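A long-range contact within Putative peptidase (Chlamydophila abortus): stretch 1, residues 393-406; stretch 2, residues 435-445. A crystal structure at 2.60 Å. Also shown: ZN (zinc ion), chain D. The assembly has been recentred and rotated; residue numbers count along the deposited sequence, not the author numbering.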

ATOM      1  N   THR A 393      -3.507 -17.743  15.548  1.00 48.98           N
ATOM      2  CA  THR A 393      -2.275 -18.246  14.928  1.00 50.15           C
ATOM      3  C   THR A 393      -1.181 -17.183  14.950  1.00 52.39           C
ATOM      4  O   THR A 393      -1.441 -16.007  15.226  1.00 50.94           O
ATOM      5  CB  THR A 393      -2.500 -18.625  13.436  1.00 53.94           C
ATOM      6  OG1 THR A 393      -2.734 -17.426  12.675  1.00 54.81           O
ATOM      7  CG2 THR A 393      -3.703 -19.602  13.247  1.00 48.39           C
ATOM      8  N   LEU A 394       0.040 -17.586  14.623  1.00 53.37           N
ATOM      9  CA  LEU A 394       1.138 -16.640  14.518  1.00 55.75           C
ATOM     10  C   LEU A 394       0.867 -15.592  13.430  1.00 57.54           C
ATOM     11  O   LEU A 394       1.197 -14.414  13.609  1.00 63.96           O
ATOM     12  CB  LEU A 394       2.465 -17.365  14.254  1.00 59.78           C
ATOM     13  CG  LEU A 394       3.748 -16.513  14.337  1.00 63.25           C
ATOM     14  CD1 LEU A 394       3.930 -15.910  15.739  1.00 61.56           C
ATOM     15  CD2 LEU A 394       4.990 -17.296  13.907  1.00 61.95           C
ATOM     16  N   TYR A 395       0.274 -16.011  12.311  1.00 52.78           N
ATOM     17  CA  TYR A 395      -0.172 -15.066  11.296  1.00 51.94           C
ATOM     18  C   TYR A 395      -1.075 -13.989  11.907  1.00 51.90           C
ATOM     19  O   TYR A 395      -0.885 -12.808  11.648  1.00 48.73           O
ATOM     20  CB  TYR A 395      -0.903 -15.770  10.155  1.00 56.76           C
ATOM     21  CG  TYR A 395      -1.503 -14.790   9.175  1.00 59.24           C
ATOM     22  CD1 TYR A 395      -0.696 -14.126   8.225  1.00 59.21           C
ATOM     23  CD2 TYR A 395      -2.870 -14.497   9.207  1.00 58.67           C
ATOM     24  CE1 TYR A 395      -1.248 -13.197   7.310  1.00 58.49           C
ATOM     25  CE2 TYR A 395      -3.437 -13.571   8.316  1.00 60.11           C
ATOM     26  CZ  TYR A 395      -2.626 -12.923   7.369  1.00 64.00           C
ATOM     27  OH  TYR A 395      -3.208 -12.006   6.500  1.00 62.37           O
ATOM     28  N   ASP A 396      -2.044 -14.406  12.719  1.00 53.50           N
ATOM     29  CA  ASP A 396      -2.902 -13.482  13.474  1.00 59.02           C
ATOM     30  C   ASP A 396      -2.105 -12.442  14.258  1.00 58.51           C
ATOM     31  O   ASP A 396      -2.338 -11.235  14.139  1.00 61.24           O
ATOM     32  CB  ASP A 396      -3.785 -14.238  14.471  1.00 64.81           C
ATOM     33  CG  ASP A 396      -5.018 -14.852  13.833  1.00 71.15           C
ATOM     34  OD1 ASP A 396      -5.934 -14.097  13.454  1.00 72.38           O
ATOM     35  OD2 ASP A 396      -5.084 -16.101  13.753  1.00 75.99           O
ATOM     36  N   VAL A 397      -1.178 -12.918  15.082  1.00 57.06           N
ATOM     37  CA  VAL A 397      -0.365 -12.036  15.907  1.00 52.69           C
ATOM     38  C   VAL A 397       0.285 -10.944  15.058  1.00 52.90           C
ATOM     39  O   VAL A 397       0.238  -9.767  15.411  1.00 54.02           O
ATOM     40  CB  VAL A 397       0.705 -12.819  16.674  1.00 52.09           C
ATOM     41  CG1 VAL A 397       1.470 -11.899  17.594  1.00 48.91           C
ATOM     42  CG2 VAL A 397       0.053 -13.930  17.474  1.00 50.77           C
ATOM     43  N   SER A 398       0.853 -11.322  13.919  1.00 46.99           N
ATOM     44  CA  SER A 398       1.531 -10.343  13.085  1.00 47.72           C
ATOM     45  C   SER A 398       0.548  -9.349  12.425  1.00 46.41           C
ATOM     46  O   SER A 398       0.911  -8.211  12.098  1.00 47.19           O
ATOM     47  CB  SER A 398       2.388 -11.036  12.030  1.00 44.76           C
ATOM     48  OG  SER A 398       1.622 -11.190  10.864  1.00 47.79           O
ATOM     49  N   VAL A 399      -0.692  -9.778  12.239  1.00 40.66           N
ATOM     50  CA  VAL A 399      -1.722  -8.894  11.716  1.00 40.95           C
ATOM     51  C   VAL A 399      -2.032  -7.800  12.756  1.00 41.38           C
ATOM     52  O   VAL A 399      -2.220  -6.627  12.416  1.00 37.84           O
ATOM     53  CB  VAL A 399      -2.988  -9.696  11.287  1.00 40.58           C
ATOM     54  CG1 VAL A 399      -4.171  -8.785  11.082  1.00 34.82           C
ATOM     55  CG2 VAL A 399      -2.703 -10.458  10.007  1.00 39.53           C
ATOM     56  N   ILE A 400      -2.050  -8.178  14.031  1.00 43.92           N
ATOM     57  CA  ILE A 400      -2.116  -7.181  15.093  1.00 42.71           C
ATOM     58  C   ILE A 400      -0.911  -6.239  15.015  1.00 45.44           C
ATOM     59  O   ILE A 400      -1.077  -5.022  15.122  1.00 44.43           O
ATOM     60  CB  ILE A 400      -2.093  -7.824  16.466  1.00 44.80           C
ATOM     61  CG1 ILE A 400      -3.343  -8.637  16.698  1.00 41.39           C
ATOM     62  CG2 ILE A 400      -1.969  -6.775  17.552  1.00 44.57           C
ATOM     63  CD1 ILE A 400      -3.292  -9.362  18.015  1.00 41.52           C
ATOM     64  N   ALA A 401       0.293  -6.795  14.833  1.00 41.51           N
ATOM     65  CA  ALA A 401       1.494  -5.963  14.715  1.00 42.22           C
ATOM     66  C   ALA A 401       1.395  -5.034  13.508  1.00 45.34           C
ATOM     67  O   ALA A 401       1.760  -3.862  13.591  1.00 48.06           O
ATOM     68  CB  ALA A 401       2.765  -6.806  14.646  1.00 38.35           C
ATOM     69  N   HIS A 402       0.875  -5.548  12.400  1.00 43.06           N
ATOM     70  CA  HIS A 402       0.690  -4.745  11.188  1.00 43.06           C
ATOM     71  C   HIS A 402      -0.328  -3.618  11.402  1.00 44.89           C
ATOM     72  O   HIS A 402      -0.033  -2.439  11.176  1.00 39.44           O
ATOM     73  CB  HIS A 402       0.220  -5.664  10.071  1.00 47.23           C
ATOM     74  CG  HIS A 402       0.153  -5.020   8.724  1.00 52.81           C
ATOM     75  ND1 HIS A 402       1.164  -5.139   7.791  1.00 52.33           N
ATOM     76  CD2 HIS A 402      -0.825  -4.290   8.129  1.00 52.09           C
ATOM     77  CE1 HIS A 402       0.819  -4.503   6.685  1.00 51.90           C
ATOM     78  NE2 HIS A 402      -0.376  -3.966   6.871  1.00 53.57           N
ATOM     79  N   GLU A 403      -1.528  -3.991  11.839  1.00 46.24           N
ATOM     80  CA  GLU A 403      -2.597  -3.024  12.024  1.00 45.29           C
ATOM     81  C   GLU A 403      -2.263  -2.072  13.162  1.00 47.20           C
ATOM     82  O   GLU A 403      -2.606  -0.896  13.107  1.00 42.15           O
ATOM     83  CB  GLU A 403      -3.948  -3.719  12.257  1.00 42.88           C
ATOM     84  CG  GLU A 403      -4.423  -4.551  11.065  1.00 41.98           C
ATOM     85  CD  GLU A 403      -4.415  -3.782   9.736  1.00 44.84           C
ATOM     86  OE1 GLU A 403      -4.316  -2.533   9.736  1.00 48.89           O
ATOM     87  OE2 GLU A 403      -4.496  -4.423   8.672  1.00 41.83           O
ATOM     88  N   GLY A 404      -1.578  -2.576  14.188  1.00 47.32           N
ATOM     89  CA  GLY A 404      -1.083  -1.712  15.273  1.00 47.00           C
ATOM     90  C   GLY A 404      -0.134  -0.639  14.744  1.00 46.12           C
ATOM     91  O   GLY A 404      -0.125   0.507  15.203  1.00 42.71           O
ATOM     92  N   GLY A 405       0.663  -1.011  13.756  1.00 38.92           N
ATOM     93  CA  GLY A 405       1.499  -0.050  13.089  1.00 37.78           C
ATOM     94  C   GLY A 405       0.735   1.081  12.420  1.00 42.10           C
ATOM     95  O   GLY A 405       1.042   2.252  12.683  1.00 41.40           O
ATOM     96  N   HIS A 406      -0.232   0.756  11.545  1.00 40.34           N
ATOM     97  CA  HIS A 406      -1.029   1.802  10.870  1.00 43.03           C
ATOM     98  C   HIS A 406      -1.691   2.650  11.921  1.00 38.20           C
ATOM     99  O   HIS A 406      -1.762   3.864  11.810  1.00 43.10           O
ATOM    100  CB  HIS A 406      -2.172   1.234  10.008  1.00 45.09           C
ATOM    101  CG  HIS A 406      -1.733   0.548   8.761  1.00 52.38           C
ATOM    102  ND1 HIS A 406      -0.773   1.067   7.921  1.00 60.63           N
ATOM    103  CD2 HIS A 406      -2.161  -0.601   8.184  1.00 59.70           C
ATOM    104  CE1 HIS A 406      -0.603   0.251   6.895  1.00 62.86           C
ATOM    105  NE2 HIS A 406      -1.431  -0.770   7.033  1.00 64.06           N
ATOM    106  N   LEU A 435       7.480  -2.145   9.391  1.00 43.38           N
ATOM    107  CA  LEU A 435       8.444  -2.089  10.490  1.00 41.11           C
ATOM    108  C   LEU A 435       7.972  -2.914  11.685  1.00 41.62           C
ATOM    109  O   LEU A 435       8.742  -3.692  12.237  1.00 49.80           O
ATOM    110  CB  LEU A 435       8.742  -0.648  10.909  1.00 39.31           C
ATOM    111  CG  LEU A 435       9.779  -0.439  12.028  1.00 40.55           C
ATOM    112  CD1 LEU A 435      10.559   0.860  11.842  1.00 36.80           C
ATOM    113  CD2 LEU A 435       9.177  -0.498  13.414  1.00 31.41           C
ATOM    114  N   ASN A 436       6.717  -2.770  12.085  1.00 37.49           N
ATOM    115  CA  ASN A 436       6.185  -3.638  13.145  1.00 42.42           C
ATOM    116  C   ASN A 436       6.263  -5.140  12.826  1.00 43.34           C
ATOM    117  O   ASN A 436       6.650  -5.924  13.679  1.00 46.66           O
ATOM    118  CB  ASN A 436       4.756  -3.240  13.548  1.00 39.67           C
ATOM    119  CG  ASN A 436       4.727  -2.037  14.461  1.00 41.23           C
ATOM    120  OD1 ASN A 436       5.758  -1.437  14.742  1.00 46.62           O
ATOM    121  ND2 ASN A 436       3.543  -1.665  14.919  1.00 41.35           N
ATOM    122  N   GLU A 437       5.895  -5.549  11.614  1.00 44.61           N
ATOM    123  CA  GLU A 437       6.000  -6.959  11.256  1.00 41.25           C
ATOM    124  C   GLU A 437       7.418  -7.404  11.476  1.00 42.74           C
ATOM    125  O   GLU A 437       7.652  -8.425  12.093  1.00 47.23           O
ATOM    126  CB  GLU A 437       5.685  -7.191   9.795  1.00 46.81           C
ATOM    127  CG  GLU A 437       4.222  -7.408   9.472  1.00 65.42           C
ATOM    128  CD  GLU A 437       3.935  -7.215   7.982  1.00 71.96           C
ATOM    129  OE1 GLU A 437       4.357  -8.071   7.172  1.00 75.21           O
ATOM    130  OE2 GLU A 437       3.308  -6.193   7.622  1.00 76.68           O
ATOM    131  N   MET A 438       8.364  -6.634  10.943  1.00 42.97           N
ATOM    132  CA  MET A 438       9.785  -6.998  10.952  1.00 41.01           C
ATOM    133  C   MET A 438      10.369  -7.058  12.353  1.00 39.99           C
ATOM    134  O   MET A 438      11.060  -7.999  12.706  1.00 45.52           O
ATOM    135  CB  MET A 438      10.580  -6.041  10.062  1.00 44.43           C
ATOM    136  CG  MET A 438      10.232  -6.191   8.576  1.00 44.85           C
ATOM    137  SD  MET A 438      10.863  -7.742   7.892  1.00 53.19           S
ATOM    138  CE  MET A 438       9.480  -8.311   6.921  1.00 50.90           C
ATOM    139  N   LEU A 439      10.075  -6.046  13.149  1.00 45.14           N
ATOM    140  CA  LEU A 439      10.448  -6.012  14.547  1.00 41.84           C
ATOM    141  C   LEU A 439       9.959  -7.252  15.280  1.00 43.62           C
ATOM    142  O   LEU A 439      10.705  -7.866  16.027  1.00 45.77           O
ATOM    143  CB  LEU A 439       9.838  -4.774  15.191  1.00 38.96           C
ATOM    144  CG  LEU A 439      10.274  -4.394  16.608  1.00 40.45           C
ATOM    145  CD1 LEU A 439      11.759  -4.739  16.904  1.00 35.44           C
ATOM    146  CD2 LEU A 439       9.972  -2.905  16.843  1.00 32.69           C
ATOM    147  N   LEU A 440       8.692  -7.606  15.095  1.00 45.55           N
ATOM    148  CA  LEU A 440       8.132  -8.775  15.771  1.00 46.43           C
ATOM    149  C   LEU A 440       8.967 -10.039  15.475  1.00 51.38           C
ATOM    150  O   LEU A 440       9.426 -10.714  16.393  1.00 53.52           O
ATOM    151  CB  LEU A 440       6.681  -8.957  15.355  1.00 42.95           C
ATOM    152  CG  LEU A 440       6.009 -10.288  15.667  1.00 45.36           C
ATOM    153  CD1 LEU A 440       5.619 -10.347  17.107  1.00 40.75           C
ATOM    154  CD2 LEU A 440       4.779 -10.495  14.793  1.00 42.92           C
ATOM    155  N   MET A 441       9.165 -10.350  14.194  1.00 50.73           N
ATOM    156  CA  MET A 441      10.056 -11.436  13.787  1.00 53.82           C
ATOM    157  C   MET A 441      11.488 -11.284  14.348  1.00 46.20           C
ATOM    158  O   MET A 441      12.061 -12.226  14.885  1.00 52.34           O
ATOM    159  CB  MET A 441      10.088 -11.572  12.263  1.00 55.86           C
ATOM    160  CG  MET A 441       8.876 -12.252  11.642  1.00 57.19           C
ATOM    161  SD  MET A 441       8.908 -12.044   9.833  1.00 64.44           S
ATOM    162  CE  MET A 441       7.186 -12.346   9.446  1.00 65.01           C
ATOM    163  N   ASP A 442      12.067 -10.107  14.241  1.00 39.88           N
ATOM    164  CA  ASP A 442      13.370  -9.894  14.840  1.00 41.80           C
ATOM    165  C   ASP A 442      13.424 -10.289  16.310  1.00 43.44           C
ATOM    166  O   ASP A 442      14.334 -10.998  16.736  1.00 50.79           O
ATOM    167  CB  ASP A 442      13.795  -8.447  14.717  1.00 45.25           C
ATOM    168  CG  ASP A 442      15.220  -8.242  15.167  1.00 54.69           C
ATOM    169  OD1 ASP A 442      16.108  -8.678  14.412  1.00 57.78           O
ATOM    170  OD2 ASP A 442      15.454  -7.671  16.264  1.00 57.30           O
ATOM    171  N   SER A 443      12.460  -9.815  17.087  1.00 46.77           N
ATOM    172  CA  SER A 443      12.422 -10.089  18.516  1.00 47.89           C
ATOM    173  C   SER A 443      12.162 -11.547  18.821  1.00 53.29           C
ATOM    174  O   SER A 443      12.708 -12.075  19.788  1.00 54.26           O
ATOM    175  CB  SER A 443      11.354  -9.249  19.203  1.00 46.57           C
ATOM    176  OG  SER A 443      11.703  -7.881  19.180  1.00 52.91           O
ATOM    177  N   MET A 444      11.323 -12.193  18.007  1.00 53.07           N
ATOM    178  CA  MET A 444      10.976 -13.597  18.231  1.00 51.37           C
ATOM    179  C   MET A 444      12.164 -14.510  17.968  1.00 50.71           C
ATOM    180  O   MET A 444      12.293 -15.539  18.616  1.00 55.79           O
ATOM    181  CB  MET A 444       9.768 -14.038  17.397  1.00 46.99           C
ATOM    182  CG  MET A 444       8.455 -13.558  17.944  1.00 49.65           C
ATOM    183  SD  MET A 444       7.044 -14.192  17.017  1.00 50.79           S
ATOM    184  CE  MET A 444       6.955 -15.848  17.714  1.00 53.54           C
ATOM    185  N   LEU A 445      13.016 -14.142  17.018  1.00 50.51           N
ATOM    186  CA  LEU A 445      14.250 -14.884  16.770  1.00 57.03           C
ATOM    187  C   LEU A 445      15.152 -14.823  17.970  1.00 59.98           C
ATOM    188  O   LEU A 445      15.571 -15.843  18.487  1.00 65.38           O
ATOM    189  CB  LEU A 445      15.028 -14.254  15.642  1.00 62.09           C
ATOM    190  CG  LEU A 445      14.559 -14.580  14.253  1.00 65.86           C
ATOM    191  CD1 LEU A 445      15.604 -14.036  13.293  1.00 66.75           C
ATOM    192  CD2 LEU A 445      14.404 -16.094  14.145  1.00 67.19           C
TER
HETATM  193 ZN    ZN D 703      -1.281  -2.488   5.710  1.00 77.55          ZN

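Two helices, residues 394-406 and 435-445, pack against each other with their axes 7.9 Å apart at closest approach and their N-to-C directions at 138°, closer to antiparallel than to perpendicular. The contact buries 446 Å² in all, and on the second helix most of it falls to Glu-437, Asn-436 and Leu-440, each covered over 62 to 66 Å².

Glu-437 has the largest covered area and makes the shorter of the two hydrogen bonds across the contact. Its CA-to-CB bond points sideways, but chi1 near -87° (m) and an extended chi2 (t) bring the carboxylate to the first helix. There His-402 ND1 donates to Glu-437 OE2 in a very short hydrogen bond of 2.4 Å, with an N-H...O angle of 159°; at 2.60 Å resolution the exact length deserves caution. The oxygen lies at the edge of the imidazole, near its plane, as expected for an acceptor facing a ring nitrogen. The other nitrogen of the same ring, His-402 NE2, binds the zinc ion at 2.1 Å, and His-406 NE2, one turn later, binds it at 2.2 Å; a further ligand comes from elsewhere in the structure. The imidazole thus contacts the zinc through NE2 and Glu-437 through ND1, so the carboxylate lies in the second shell of the metal.

Asn-436 sits where the backbones come closest, its CA 5.5 Å from the CA of Ala-401. Its CA-to-CB bond points toward the first helix, and Asn-436 ND2 donates to Ala-401 O at 3.1 Å and 150°. That carbonyl also accepts the helical hydrogen bond from Gly-405 N, 3.1 Å from Ala-401 O, so it serves two donors. Asn-436 ND2 and Gly-405 N lie 3.2 Å apart; both are donors, and they do not bond to each other. The absence of a side chain at Gly-405 matters here: an ideal CB would point toward the second helix and fall 3.2 Å from Asn-436 ND2, a tight fit.

Leu-440, one turn beyond Asn-436, supplies much of the apolar part of the contact. Leu-440 CD2 lies 3.7 Å from Ser-398 CB and 4.2 Å from Ala-401 CB; Val-397 CG1 is at the margin of contact, 4.5 Å from Leu-440 CD1 and 4.6 Å from Leu-440 CD2. The Ser-398 hydroxyl takes no part in bonding across the contact; Ser-398 OG donates instead to Tyr-395 O, 3.1 Å away in its own helix. A turn further on, Met-444 CE meets Leu-394 CD1 at 3.6 Å, extending the apolar packing toward the start of the first helix.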